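Local coordinates for glycosyl hydrolase family 10 (Bacteroides intestinalis DSM 17393, PDB 4QPW), which binds xylo-oligosaccharides such as xylohexaose, and so probably xylan, through this carbohydrate-binding module of an enzyme that probably hydrolyses xylan, at residues A[35-40]-A[75-80]. Numbering follows the deposited sequence.
Sequences DTEGCL and MVRGSA
A single charged pair, E37 and R77, joins the turn at 35-38 to the end of strand 69-78. The salt bridge runs from E37 OE1 to R77 NH2 over 3.2 Å, the two side chains reaching for each other from opposite directions. It is not a flat, two-pronged pairing: carboxylate and guanidinium planes are turned 37° apart, and E37 OE2 lies over one guanidinium face, 3.8 Å from R77 CZ. E37 gets there with CG anti to its backbone N (chi1 -173°) and a bend at chi2, whereas the R77 chain is extended from CG to NE.

Water supplies a second link. One molecule donates to E37 OE2 at 3.0 Å and accepts a weak bond from R77 NH1 at 3.1 Å, bridging the two groups.

Both ends are also held from outside the pair. E37 OE2 takes a hydrogen bond from W105 NE1, and R77 NE donates to Q133 OE1 on strand 130-141, which should limit how far the guanidinium can swing. Shortening the E37 side chain to an alanine would take away the carboxylate and would probably leave R77 NH2 without its acidic partner and the W105 indole N-H without this acceptor.

Strand 130-141 pairs with both strand 39-44 and strand 69-78, so the charged pair spans it at the partly exposed surface of the larger antiparallel sheet, which holds all three strands. On the E37 side, the hairpin between strands 33-34 and 39-44 closes with a G1 beta bulge, G38 and C39 together facing N34.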
loop_
_atom_site.group_PDB
_atom_site.type_symbol
_atom_site.label_atom_id
_atom_site.label_comp_id
_atom_site.label_asym_id
_atom_site.label_seq_id
_atom_site.Cartn_x
_atom_site.Cartn_y
_atom_site.Cartn_z
ATOM N N ASP A 35 9.405 5.638 13.049
ATOM C CA ASP A 35 8.891 5.433 14.408
ATOM C C ASP A 35 8.555 6.782 15.093
ATOM O O ASP A 35 7.932 6.771 16.141
ATOM C CB ASP A 35 9.802 4.586 15.333
ATOM C CG ASP A 35 9.779 3.071 14.994
ATOM O OD1 ASP A 35 8.886 2.560 14.278
ATOM O OD2 ASP A 35 10.733 2.363 15.433
ATOM N N THR A 36 8.966 7.870 14.563
ATOM C CA THR A 36 8.579 9.230 15.114
ATOM C C THR A 36 7.175 9.564 14.624
ATOM O O THR A 36 6.238 9.868 15.438
ATOM C CB THR A 36 9.537 10.291 14.605
ATOM O OG1 THR A 36 10.868 9.968 15.060
ATOM C CG2 THR A 36 9.149 11.711 15.134
ATOM N N GLU A 37 6.955 9.610 13.309
ATOM C CA GLU A 37 5.584 9.820 12.736
ATOM C C GLU A 37 4.692 8.640 13.084
ATOM O O GLU A 37 3.475 8.837 13.281
ATOM C CB GLU A 37 5.689 10.049 11.293
ATOM C CG GLU A 37 4.404 10.465 10.519
ATOM C CD GLU A 37 3.914 11.864 10.839
ATOM O OE1 GLU A 37 4.826 12.752 11.124
ATOM O OE2 GLU A 37 2.662 12.166 10.876
ATOM N N GLY A 38 5.195 7.417 13.211
ATOM C CA GLY A 38 4.418 6.262 13.430
ATOM C C GLY A 38 3.727 5.762 12.126
ATOM O O GLY A 38 2.478 5.745 12.039
ATOM N N CYS A 39 4.485 5.414 11.096
ATOM C CA CYS A 39 3.978 5.057 9.788
ATOM C C CYS A 39 4.964 4.236 9.029
ATOM O O CYS A 39 6.190 4.309 9.299
ATOM C CB CYS A 39 3.597 6.306 9.002
ATOM S SG CYS A 39 4.905 7.447 8.662
ATOM N N LEU A 40 4.498 3.482 8.050
ATOM C CA LEU A 40 5.362 2.937 7.012
ATOM C C LEU A 40 5.823 4.081 6.127
ATOM O O LEU A 40 5.002 4.951 5.779
ATOM C CB LEU A 40 4.603 1.868 6.236
ATOM C CG LEU A 40 5.292 1.213 5.093
ATOM C CD1 LEU A 40 6.575 0.486 5.484
ATOM C CD2 LEU A 40 4.376 0.259 4.388
ATOM N N MET A 75 -4.740 4.923 4.861
ATOM C CA MET A 75 -4.426 6.333 5.183
ATOM C C MET A 75 -3.022 6.634 4.692
ATOM O O MET A 75 -2.051 5.946 5.083
ATOM C CB MET A 75 -4.623 6.614 6.637
ATOM C CG MET A 75 -4.122 8.007 7.011
ATOM S SD MET A 75 -4.798 8.760 8.508
ATOM C CE MET A 75 -3.371 8.994 9.500
ATOM N N VAL A 76 -2.919 7.627 3.817
ATOM C CA VAL A 76 -1.696 7.916 3.027
ATOM C C VAL A 76 -1.488 9.405 2.957
ATOM O O VAL A 76 -2.471 10.187 2.838
ATOM C CB VAL A 76 -1.813 7.381 1.614
ATOM C CG1 VAL A 76 -0.548 7.589 0.781
ATOM C CG2 VAL A 76 -2.286 5.974 1.592
ATOM N N ARG A 77 -0.239 9.831 2.988
ATOM C CA ARG A 77 0.133 11.218 2.561
ATOM C C ARG A 77 1.485 11.090 1.863
ATOM O O ARG A 77 2.252 10.093 1.985
ATOM C CB ARG A 77 0.167 12.158 3.706
ATOM C CG ARG A 77 1.224 11.982 4.633
ATOM C CD ARG A 77 1.362 13.093 5.715
ATOM N NE ARG A 77 2.526 13.082 6.508
ATOM C CZ ARG A 77 2.921 13.936 7.512
ATOM N NH1 ARG A 77 2.177 15.022 7.891
ATOM N NH2 ARG A 77 4.072 13.648 8.146
ATOM N N GLY A 78 1.871 12.179 1.191
ATOM C CA GLY A 78 3.194 12.298 0.604
ATOM C C GLY A 78 3.748 13.661 0.756
ATOM O O GLY A 78 3.053 14.638 1.124
ATOM N N SER A 79 5.025 13.774 0.444
ATOM C CA SER A 79 5.709 15.089 0.490
ATOM C C SER A 79 5.276 15.944 -0.646
ATOM O O SER A 79 5.614 17.175 -0.604
ATOM C CB SER A 79 7.237 14.883 0.410
ATOM O OG SER A 79 7.609 14.097 -0.654
ATOM N N ALA A 80 4.664 15.473 -1.639
ATOM C CA ALA A 80 4.084 16.173 -2.749
ATOM C C ALA A 80 2.943 15.359 -3.291
ATOM O O ALA A 80 2.771 14.152 -2.898
ATOM C CB ALA A 80 5.092 16.373 -3.880
HETATM O O HOH W 1 2.767 15.211 10.951
#